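Local structure of putative branched-chain amino acid aminotransferase IlvE (Streptococcus mutans, 4DQN) at residues K65-K70 against I328-V333; L76-M81 against E337-K342; H262-K267 against H319-E324. The protein probably catalyses the pyridoxal-phosphate-dependent transfer of the amino group between leucine, isoleucine or valine and 2-oxoglutarate. All blocks are in the same frame, centred on the assembly; numbering follows the deposited sequence.

Contact 1 (K65-K70 against I328-V333); sequences KAYRTK and IQFGDV
Y67 meets Q329 and F330 with different parts of its ring. The Y67 ring turns its edge to the face of F330 in a T-shaped pair, with the planes at 80°. Y67 CD2 sits over the centre of the F330 ring, and its nearest atoms there include F330 CZ at 3.7 Å. Q329 covers one face of the Y67 ring. Its CB makes a CH-pi contact 3.8 Å from the centroid of that ring, offset toward the rim. Y67 CG is anti to the carbonyl carbon (chi1 -58°), beside the backbone N; the ring then has Q329 CB over one face and F330 at its edge. Q329 runs extended beyond CG, and its amide lies near the phenol end of Y67. Y67 OH and Q329 OE1 are joined through one water, 2.7 Å from Y67 OH.

Further along, T69 CG2 packs on F330 O at 3.5 Å. A second water accepts from K70 N and donates to F330 O and to D332 OD1. D332 OD1 is also hydrogen-bonded to Y121. G331 has positive phi and closes helix 316-329 with a Schellman motif. G331 CA packs near T69 CG2.

No direct hydrogen bond crosses between 65-70 and 328-333. Strand 59-68 therefore meets the end of the helix through aromatic and aliphatic packing, and two waters carry the polar link between the segments.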
loop_
_atom_site.group_PDB
_atom_site.type_symbol
_atom_site.label_atom_id
_atom_site.label_comp_id
_atom_site.label_asym_id
_atom_site.label_seq_id
_atom_site.Cartn_x
_atom_site.Cartn_y
_atom_site.Cartn_z
ATOM N N LYS A 65 -0.145 -16.492 -16.978
ATOM C CA LYS A 65 0.442 -17.821 -17.107
ATOM C C LYS A 65 0.859 -18.150 -18.535
ATOM O O LYS A 65 0.267 -17.648 -19.495
ATOM C CB LYS A 65 -0.547 -18.882 -16.591
ATOM C CG LYS A 65 -0.617 -18.948 -15.069
ATOM C CD LYS A 65 -1.818 -19.778 -14.601
ATOM C CE LYS A 65 -1.757 -20.056 -13.112
ATOM N NZ LYS A 65 -2.958 -20.820 -12.650
ATOM N N ALA A 66 1.899 -18.979 -18.658
ATOM C CA ALA A 66 2.279 -19.556 -19.946
ATOM C C ALA A 66 1.875 -21.016 -19.897
ATOM O O ALA A 66 2.088 -21.689 -18.881
ATOM C CB ALA A 66 3.798 -19.418 -20.198
ATOM N N TYR A 67 1.297 -21.506 -20.988
ATOM C CA TYR A 67 0.702 -22.833 -21.014
ATOM C C TYR A 67 1.387 -23.659 -22.089
ATOM O O TYR A 67 1.523 -23.194 -23.221
ATOM C CB TYR A 67 -0.791 -22.714 -21.372
ATOM C CG TYR A 67 -1.598 -21.844 -20.426
ATOM C CD1 TYR A 67 -1.634 -20.456 -20.577
ATOM C CD2 TYR A 67 -2.325 -22.410 -19.387
ATOM C CE1 TYR A 67 -2.370 -19.657 -19.698
ATOM C CE2 TYR A 67 -3.063 -21.624 -18.513
ATOM C CZ TYR A 67 -3.081 -20.252 -18.677
ATOM O OH TYR A 67 -3.821 -19.475 -17.808
ATOM N N ARG A 68 1.818 -24.873 -21.761
ATOM C CA ARG A 68 2.313 -25.771 -22.811
ATOM C C ARG A 68 1.148 -26.516 -23.461
ATOM O O ARG A 68 0.259 -27.020 -22.768
ATOM C CB ARG A 68 3.346 -26.763 -22.265
ATOM C CG ARG A 68 4.123 -27.469 -23.367
ATOM C CD ARG A 68 5.122 -28.464 -22.811
ATOM N NE ARG A 68 6.162 -27.820 -21.999
ATOM C CZ ARG A 68 7.237 -27.216 -22.506
ATOM N NH1 ARG A 68 7.409 -27.161 -23.822
ATOM N NH2 ARG A 68 8.145 -26.674 -21.699
ATOM N N THR A 69 1.150 -26.580 -24.789
ATOM C CA THR A 69 0.068 -27.226 -25.526
ATOM C C THR A 69 0.402 -28.674 -25.902
ATOM O O THR A 69 1.499 -29.160 -25.636
ATOM C CB THR A 69 -0.283 -26.450 -26.810
ATOM O OG1 THR A 69 0.843 -26.460 -27.702
ATOM C CG2 THR A 69 -0.663 -25.016 -26.480
ATOM N N LYS A 70 -0.550 -29.345 -26.539
ATOM C CA LYS A 70 -0.432 -30.763 -26.853
ATOM C C LYS A 70 0.763 -31.094 -27.761
ATOM O O LYS A 70 1.328 -32.188 -27.664
ATOM C CB LYS A 70 -1.748 -31.246 -27.474
ATOM C CG LYS A 70 -2.020 -32.737 -27.349
ATOM C CD LYS A 70 -3.446 -33.059 -27.803
ATOM C CE LYS A 70 -3.721 -32.486 -29.188
ATOM N NZ LYS A 70 -5.163 -32.585 -29.603
ATOM N N ILE A 328 -9.275 -23.676 -23.633
ATOM C CA ILE A 328 -8.785 -22.607 -24.486
ATOM C C ILE A 328 -7.361 -22.220 -24.108
ATOM O O ILE A 328 -6.499 -22.063 -24.979
ATOM C CB ILE A 328 -9.700 -21.376 -24.384
ATOM C CG1 ILE A 328 -11.030 -21.666 -25.082
ATOM C CG2 ILE A 328 -9.038 -20.139 -25.011
ATOM C CD1 ILE A 328 -12.138 -20.715 -24.675
ATOM N N GLN A 329 -7.117 -22.073 -22.811
ATOM C CA GLN A 329 -5.799 -21.673 -22.326
ATOM C C GLN A 329 -4.725 -22.687 -22.711
ATOM O O GLN A 329 -3.645 -22.314 -23.171
ATOM C CB GLN A 329 -5.851 -21.456 -20.815
ATOM C CG GLN A 329 -6.708 -20.247 -20.407
ATOM C CD GLN A 329 -7.034 -20.211 -18.927
ATOM O OE1 GLN A 329 -7.141 -21.254 -18.282
ATOM N NE2 GLN A 329 -7.197 -19.002 -18.376
ATOM N N PHE A 330 -5.025 -23.970 -22.542
ATOM C CA PHE A 330 -4.049 -25.015 -22.856
ATOM C C PHE A 330 -4.081 -25.447 -24.320
ATOM O O PHE A 330 -3.322 -26.337 -24.716
ATOM C CB PHE A 330 -4.249 -26.239 -21.962
ATOM C CG PHE A 330 -3.792 -26.041 -20.546
ATOM C CD1 PHE A 330 -2.489 -26.343 -20.171
ATOM C CD2 PHE A 330 -4.674 -25.584 -19.582
ATOM C CE1 PHE A 330 -2.070 -26.174 -18.856
ATOM C CE2 PHE A 330 -4.266 -25.415 -18.266
ATOM C CZ PHE A 330 -2.962 -25.706 -17.905
ATOM N N GLY A 331 -4.953 -24.827 -25.113
ATOM C CA GLY A 331 -4.941 -25.009 -26.556
ATOM C C GLY A 331 -5.780 -26.168 -27.070
ATOM O O GLY A 331 -5.719 -26.485 -28.248
ATOM N N ASP A 332 -6.550 -26.805 -26.191
ATOM C CA ASP A 332 -7.361 -27.961 -26.575
ATOM C C ASP A 332 -8.737 -27.565 -27.100
ATOM O O ASP A 332 -9.457 -28.412 -27.631
ATOM C CB ASP A 332 -7.549 -28.911 -25.389
ATOM C CG ASP A 332 -6.250 -29.546 -24.933
ATOM O OD1 ASP A 332 -5.387 -29.847 -25.786
ATOM O OD2 ASP A 332 -6.097 -29.744 -23.713
ATOM N N VAL A 333 -9.106 -26.293 -26.934
ATOM C CA VAL A 333 -10.397 -25.778 -27.405
ATOM C C VAL A 333 -10.160 -24.534 -28.265
ATOM O O VAL A 333 -9.308 -23.716 -27.925
ATOM C CB VAL A 333 -11.344 -25.444 -26.210
ATOM C CG1 VAL A 333 -12.620 -24.765 -26.684
ATOM C CG2 VAL A 333 -11.697 -26.701 -25.436
HETATM O O HOH W 1 -5.454 -20.737 -16.059
HETATM O O HOH W 2 -3.242 -28.407 -26.521
#

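Contact 2 (L76-M81 against E337-K342); sequences LFRPNM and EGWIYK
R78 N donates to W339 O at 2.8 Å, and the donor lies nearly along the C=O axis. Two more backbone bonds follow. L76 N to Y341 O is 2.8 Å, and Y341 N to L76 O is 3.1 Å; both are nearly straight. They make L76 and Y341 an antiparallel hydrogen-bonded pair. F77 and I340 form the next, non-hydrogen-bonded pair. Strand 340-342 is thus joined to strand 74-77 at the edge of the sheet.

The guanidinium of R78 lies flat on the W339 indole, with the planes 15° apart. R78 CZ is 3.7 Å from the centroid of the five-membered ring, a cation-pi contact. R78 NE stands over the indole, 3.3 Å from W339 CE2. The chain bends at chi3 (94°), which turns NE aside from an extended course, while R78 CD makes a CH-pi contact with the same indole face. F77 CE1 packs on W339 CE3 at 3.4 Å. Y341 projects on the same face of the sheet as L76, and P79 CG lies over one face of the Y341 ring, 3.9 Å from its centroid.

S255 of helix 251-262 takes a weak hydrogen bond from R78 NE. The electron-rich indole face probably stabilises the positive charge of R78 electrostatically. The backbone bonds fix strand 340-342 with Y341, and the loop residue W339 just before it.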
loop_
_atom_site.group_PDB
_atom_site.type_symbol
_atom_site.label_atom_id
_atom_site.label_comp_id
_atom_site.label_asym_id
_atom_site.label_seq_id
_atom_site.Cartn_x
_atom_site.Cartn_y
_atom_site.Cartn_z
ATOM N N LEU A 76 0.846 -17.753 -24.334
ATOM C CA LEU A 76 0.298 -16.868 -23.312
ATOM C C LEU A 76 -1.182 -16.695 -23.588
ATOM O O LEU A 76 -1.637 -16.915 -24.718
ATOM C CB LEU A 76 0.984 -15.502 -23.372
ATOM C CG LEU A 76 2.459 -15.501 -22.994
ATOM C CD1 LEU A 76 3.062 -14.125 -23.260
ATOM C CD2 LEU A 76 2.640 -15.900 -21.520
ATOM N N PHE A 77 -1.927 -16.303 -22.557
ATOM C CA PHE A 77 -3.372 -16.139 -22.641
ATOM C C PHE A 77 -3.754 -14.694 -22.312
ATOM O O PHE A 77 -3.648 -14.258 -21.156
ATOM C CB PHE A 77 -4.049 -17.117 -21.669
ATOM C CG PHE A 77 -5.541 -16.942 -21.557
ATOM C CD1 PHE A 77 -6.393 -17.454 -22.533
ATOM C CD2 PHE A 77 -6.098 -16.278 -20.462
ATOM C CE1 PHE A 77 -7.774 -17.295 -22.425
ATOM C CE2 PHE A 77 -7.471 -16.113 -20.349
ATOM C CZ PHE A 77 -8.315 -16.625 -21.333
ATOM N N ARG A 78 -4.180 -13.965 -23.342
ATOM C CA ARG A 78 -4.623 -12.579 -23.215
ATOM C C ARG A 78 -3.650 -11.635 -22.475
ATOM O O ARG A 78 -4.087 -10.841 -21.650
ATOM C CB ARG A 78 -6.008 -12.546 -22.540
ATOM C CG ARG A 78 -7.086 -13.352 -23.299
ATOM C CD ARG A 78 -8.403 -13.464 -22.508
ATOM N NE ARG A 78 -9.514 -12.506 -22.713
ATOM C CZ ARG A 78 -9.492 -11.337 -23.351
ATOM N NH1 ARG A 78 -8.406 -10.876 -23.917
ATOM N NH2 ARG A 78 -10.595 -10.605 -23.432
ATOM N N PRO A 79 -2.336 -11.695 -22.785
ATOM C CA PRO A 79 -1.439 -10.842 -22.002
ATOM C C PRO A 79 -1.648 -9.363 -22.318
ATOM O O PRO A 79 -1.233 -8.532 -21.515
ATOM C CB PRO A 79 -0.054 -11.283 -22.461
ATOM C CG PRO A 79 -0.272 -11.779 -23.886
ATOM C CD PRO A 79 -1.607 -12.458 -23.820
ATOM N N ASN A 80 -2.263 -9.044 -23.459
ATOM C CA ASN A 80 -2.658 -7.664 -23.751
ATOM C C ASN A 80 -3.565 -7.091 -22.666
ATOM O O ASN A 80 -3.494 -5.893 -22.345
ATOM C CB ASN A 80 -3.371 -7.570 -25.107
ATOM C CG ASN A 80 -4.667 -8.361 -25.136
ATOM O OD1 ASN A 80 -4.687 -9.552 -24.812
ATOM N ND2 ASN A 80 -5.760 -7.699 -25.502
ATOM N N MET A 81 -4.416 -7.944 -22.093
ATOM C CA MET A 81 -5.317 -7.509 -21.023
ATOM C C MET A 81 -4.559 -7.177 -19.743
ATOM O O MET A 81 -4.853 -6.178 -19.083
ATOM C CB MET A 81 -6.380 -8.578 -20.738
ATOM C CG MET A 81 -7.350 -8.813 -21.887
ATOM S SD MET A 81 -8.416 -7.408 -22.284
ATOM C CE MET A 81 -9.586 -7.555 -20.930
ATOM N N GLU A 337 -11.045 -14.982 -31.155
ATOM C CA GLU A 337 -10.050 -14.203 -31.887
ATOM C C GLU A 337 -9.233 -13.295 -30.961
ATOM O O GLU A 337 -9.792 -12.622 -30.097
ATOM C CB GLU A 337 -10.749 -13.345 -32.941
ATOM C CG GLU A 337 -9.849 -12.869 -34.061
ATOM C CD GLU A 337 -9.531 -13.974 -35.049
ATOM O OE1 GLU A 337 -9.947 -15.137 -34.811
ATOM O OE2 GLU A 337 -8.867 -13.681 -36.070
ATOM N N GLY A 338 -7.913 -13.299 -31.134
ATOM C CA GLY A 338 -7.039 -12.375 -30.426
ATOM C C GLY A 338 -6.632 -12.751 -29.011
ATOM O O GLY A 338 -5.883 -12.012 -28.379
ATOM N N TRP A 339 -7.121 -13.879 -28.498
ATOM C CA TRP A 339 -6.830 -14.273 -27.117
ATOM C C TRP A 339 -5.486 -14.961 -26.919
ATOM O O TRP A 339 -4.822 -14.765 -25.897
ATOM C CB TRP A 339 -7.919 -15.196 -26.565
ATOM C CG TRP A 339 -9.174 -14.494 -26.150
ATOM C CD1 TRP A 339 -9.618 -13.273 -26.575
ATOM C CD2 TRP A 339 -10.155 -14.984 -25.234
ATOM N NE1 TRP A 339 -10.823 -12.977 -25.978
ATOM C CE2 TRP A 339 -11.174 -14.012 -25.151
ATOM C CE3 TRP A 339 -10.275 -16.157 -24.479
ATOM C CZ2 TRP A 339 -12.303 -14.176 -24.329
ATOM C CZ3 TRP A 339 -11.396 -16.322 -23.670
ATOM C CH2 TRP A 339 -12.396 -15.334 -23.605
ATOM N N ILE A 340 -5.100 -15.801 -27.869
ATOM C CA ILE A 340 -3.895 -16.596 -27.702
ATOM C C ILE A 340 -2.690 -15.918 -28.342
ATOM O O ILE A 340 -2.766 -15.430 -29.468
ATOM C CB ILE A 340 -4.056 -17.997 -28.310
ATOM C CG1 ILE A 340 -5.289 -18.702 -27.733
ATOM C CG2 ILE A 340 -2.799 -18.821 -28.085
ATOM C CD1 ILE A 340 -5.337 -18.802 -26.197
ATOM N N TYR A 341 -1.585 -15.876 -27.605
ATOM C CA TYR A 341 -0.332 -15.316 -28.096
ATOM C C TYR A 341 0.740 -16.392 -27.999
ATOM O O TYR A 341 1.238 -16.687 -26.901
ATOM C CB TYR A 341 0.094 -14.135 -27.233
ATOM C CG TYR A 341 -0.660 -12.856 -27.464
ATOM C CD1 TYR A 341 -2.000 -12.739 -27.119
ATOM C CD2 TYR A 341 -0.017 -11.747 -27.999
ATOM C CE1 TYR A 341 -2.676 -11.561 -27.314
ATOM C CE2 TYR A 341 -0.684 -10.570 -28.199
ATOM C CZ TYR A 341 -2.012 -10.478 -27.858
ATOM O OH TYR A 341 -2.679 -9.286 -28.059
ATOM N N LYS A 342 1.083 -16.984 -29.139
ATOM C CA LYS A 342 2.131 -18.003 -29.187
ATOM C C LYS A 342 3.463 -17.368 -28.829
ATOM O O LYS A 342 3.786 -16.276 -29.285
ATOM C CB LYS A 342 2.210 -18.644 -30.572
ATOM C CG LYS A 342 0.939 -19.359 -30.986
ATOM C CD LYS A 342 0.496 -20.349 -29.912
ATOM C CE LYS A 342 1.321 -21.625 -29.951
ATOM N NZ LYS A 342 0.611 -22.726 -29.241
#

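Contact 3 (H262-K267 against H319-E324); sequences HRFGMK and HKLYDE
F264 pushes its ring against helix 316-329, between K320, L321 and E324. F264 CG is anti to the carbonyl carbon, beside the backbone N, and the ring extends toward the helix. F264 CZ reaches the helix backbone, 3.4 Å from K320 O. K320 crosses the phenylalanine obliquely. Its chain bends at chi3, and K320 CE lies 3.7 Å from F264 CD2, so the aliphatic part of the lysine packs on that ring. L321 CD2 meets F264 CD1 at 3.9 Å. The E324 and F264 side chains run alongside each other, pointing opposite ways. E324 CB comes to the edge of the F264 ring, near its plane, 3.9 Å from F264 CE1.

The carboxylate of E324 serves the neighbouring residue, R263. R263 and E324 cross at about a right angle, with guanidinium and carboxylate planes 88° apart. R263 NE donates to E324 OE2 at 3.0 Å in a salt bridge. The bond is bent, with 137° at the hydrogen. OE2 uses its anti lone pair, and it lies a little out of the guanidinium plane. The E324 chain bends at chi2 (83°), which turns CD away from a straight course beyond CG. R263 NH2 has a weak hydrogen bond to K334 O. R263 also touches P336 and I328.

G265 has positive phi and is the first residue past helix 251-262 to leave helical angles. The chain then goes on to strand 267-270, and M266 touches V317 of helix 316-329. This is a surface contact of a helix-to-strand turn with a second helix. It packs the turn that follows helix 251-262 against helix 316-329 within the class-IV aminotransferase fold, through one aromatic side chain and one salt bridge.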
loop_
_atom_site.group_PDB
_atom_site.type_symbol
_atom_site.label_atom_id
_atom_site.label_comp_id
_atom_site.label_asym_id
_atom_site.label_seq_id
_atom_site.Cartn_x
_atom_site.Cartn_y
_atom_site.Cartn_z
ATOM N N HIS A 262 -20.862 -16.240 -25.321
ATOM C CA HIS A 262 -20.594 -16.624 -26.713
ATOM C C HIS A 262 -20.431 -18.127 -26.947
ATOM O O HIS A 262 -20.458 -18.589 -28.092
ATOM C CB HIS A 262 -19.399 -15.832 -27.263
ATOM C CG HIS A 262 -19.625 -14.350 -27.283
ATOM N ND1 HIS A 262 -20.597 -13.760 -28.062
ATOM C CD2 HIS A 262 -19.025 -13.342 -26.603
ATOM C CE1 HIS A 262 -20.580 -12.452 -27.869
ATOM N NE2 HIS A 262 -19.636 -12.173 -26.988
ATOM N N ARG A 263 -20.258 -18.892 -25.874
ATOM C CA ARG A 263 -20.142 -20.343 -25.996
ATOM C C ARG A 263 -21.368 -21.031 -25.416
ATOM O O ARG A 263 -21.791 -22.090 -25.896
ATOM C CB ARG A 263 -18.892 -20.852 -25.267
ATOM C CG ARG A 263 -17.577 -20.306 -25.795
ATOM C CD ARG A 263 -17.329 -20.832 -27.181
ATOM N NE ARG A 263 -15.906 -21.061 -27.425
ATOM C CZ ARG A 263 -15.132 -20.138 -27.956
ATOM N NH1 ARG A 263 -15.683 -18.993 -28.269
ATOM N NH2 ARG A 263 -13.852 -20.342 -28.194
ATOM N N PHE A 264 -21.940 -20.442 -24.372
ATOM C CA PHE A 264 -23.019 -21.131 -23.664
ATOM C C PHE A 264 -24.388 -20.463 -23.781
ATOM O O PHE A 264 -25.381 -20.983 -23.270
ATOM C CB PHE A 264 -22.626 -21.369 -22.208
ATOM C CG PHE A 264 -21.439 -22.280 -22.057
ATOM C CD1 PHE A 264 -20.167 -21.759 -21.863
ATOM C CD2 PHE A 264 -21.596 -23.660 -22.136
ATOM C CE1 PHE A 264 -19.063 -22.603 -21.735
ATOM C CE2 PHE A 264 -20.505 -24.509 -22.013
ATOM C CZ PHE A 264 -19.235 -23.977 -21.808
ATOM N N GLY A 265 -24.441 -19.327 -24.468
ATOM C CA GLY A 265 -25.706 -18.645 -24.708
ATOM C C GLY A 265 -26.350 -18.090 -23.447
ATOM O O GLY A 265 -27.577 -17.901 -23.402
ATOM N N MET A 266 -25.527 -17.825 -22.426
ATOM C CA MET A 266 -26.017 -17.295 -21.157
ATOM C C MET A 266 -25.988 -15.781 -21.164
ATOM O O MET A 266 -25.148 -15.157 -21.821
ATOM C CB MET A 266 -25.158 -17.788 -19.984
ATOM C CG MET A 266 -25.087 -19.297 -19.826
ATOM S SD MET A 266 -23.792 -19.799 -18.666
ATOM C CE MET A 266 -24.518 -19.330 -17.093
ATOM N N LYS A 267 -26.915 -15.186 -20.429
ATOM C CA LYS A 267 -26.854 -13.765 -20.163
ATOM C C LYS A 267 -25.711 -13.605 -19.177
ATOM O O LYS A 267 -25.649 -14.314 -18.167
ATOM C CB LYS A 267 -28.173 -13.276 -19.564
ATOM C CG LYS A 267 -28.188 -11.796 -19.204
ATOM C CD LYS A 267 -29.612 -11.327 -18.886
ATOM C CE LYS A 267 -29.734 -10.843 -17.447
ATOM N NZ LYS A 267 -31.116 -10.379 -17.132
ATOM N N HIS A 319 -18.506 -26.329 -13.734
ATOM C CA HIS A 319 -17.706 -27.338 -14.431
ATOM C C HIS A 319 -17.543 -27.019 -15.910
ATOM O O HIS A 319 -16.452 -27.145 -16.464
ATOM C CB HIS A 319 -18.353 -28.716 -14.289
ATOM C CG HIS A 319 -17.755 -29.563 -13.211
ATOM N ND1 HIS A 319 -18.446 -29.921 -12.071
ATOM C CD2 HIS A 319 -16.539 -30.149 -13.113
ATOM C CE1 HIS A 319 -17.671 -30.674 -11.309
ATOM N NE2 HIS A 319 -16.508 -30.826 -11.916
ATOM N N LYS A 320 -18.636 -26.610 -16.545
ATOM C CA LYS A 320 -18.650 -26.345 -17.983
ATOM C C LYS A 320 -17.804 -25.136 -18.346
ATOM O O LYS A 320 -17.109 -25.133 -19.360
ATOM C CB LYS A 320 -20.090 -26.123 -18.468
ATOM C CG LYS A 320 -20.818 -27.401 -18.863
ATOM C CD LYS A 320 -22.329 -27.208 -18.802
ATOM C CE LYS A 320 -22.749 -25.865 -19.390
ATOM N NZ LYS A 320 -24.189 -25.537 -19.098
ATOM N N LEU A 321 -17.891 -24.097 -17.526
ATOM C CA LEU A 321 -17.104 -22.887 -17.740
ATOM C C LEU A 321 -15.627 -23.167 -17.520
ATOM O O LEU A 321 -14.782 -22.686 -18.279
ATOM C CB LEU A 321 -17.572 -21.770 -16.798
ATOM C CG LEU A 321 -18.975 -21.221 -17.075
ATOM C CD1 LEU A 321 -19.458 -20.335 -15.921
ATOM C CD2 LEU A 321 -18.974 -20.439 -18.354
ATOM N N TYR A 322 -15.321 -23.933 -16.473
ATOM C CA TYR A 322 -13.936 -24.298 -16.161
ATOM C C TYR A 322 -13.303 -25.094 -17.298
ATOM O O TYR A 322 -12.191 -24.780 -17.747
ATOM C CB TYR A 322 -13.872 -25.111 -14.865
ATOM C CG TYR A 322 -12.467 -25.551 -14.456
ATOM C CD1 TYR A 322 -11.665 -24.740 -13.649
ATOM C CD2 TYR A 322 -11.949 -26.781 -14.865
ATOM C CE1 TYR A 322 -10.382 -25.145 -13.267
ATOM C CE2 TYR A 322 -10.672 -27.189 -14.495
ATOM C CZ TYR A 322 -9.893 -26.366 -13.693
ATOM O OH TYR A 322 -8.623 -26.765 -13.315
ATOM N N ASP A 323 -14.005 -26.133 -17.751
ATOM C CA ASP A 323 -13.518 -26.968 -18.851
ATOM C C ASP A 323 -13.240 -26.144 -20.109
ATOM O O ASP A 323 -12.199 -26.309 -20.758
ATOM C CB ASP A 323 -14.515 -28.101 -19.157
ATOM C CG ASP A 323 -14.520 -29.174 -18.085
ATOM O OD1 ASP A 323 -13.601 -29.161 -17.233
ATOM O OD2 ASP A 323 -15.424 -30.042 -18.096
ATOM N N GLU A 324 -14.152 -25.234 -20.438
ATOM C CA GLU A 324 -14.020 -24.425 -21.651
ATOM C C GLU A 324 -12.902 -23.388 -21.540
ATOM O O GLU A 324 -12.142 -23.188 -22.489
ATOM C CB GLU A 324 -15.357 -23.748 -21.986
ATOM C CG GLU A 324 -15.393 -23.045 -23.342
ATOM C CD GLU A 324 -15.695 -23.985 -24.503
ATOM O OE1 GLU A 324 -15.822 -25.213 -24.291
ATOM O OE2 GLU A 324 -15.810 -23.489 -25.644
#

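How the contacts relate
Contacts 1 and 2 are close neighbours, with centres about 11 Å apart, and both reach the same antiparallel sheet through adjoining strands 59-68 and 74-77. They touch directly: Q329 NE2 lies 3.5 Å from F77 CE2, and Y67 CE1 lies 3.6 Å from F77 CB. Contacts 1 and 3 both use helix 316-329, with centres about 17 Å apart. V333 CG1 of contact 1 packs 3.6 Å from E324 OE2 of contact 3. Contacts 2 and 3 do not touch; their nearest atoms are about 7 Å apart. Contact 3 is nested in sequence inside the loops closed by the other two. All three lie away from K188, the predicted pyridoxal-phosphate lysine.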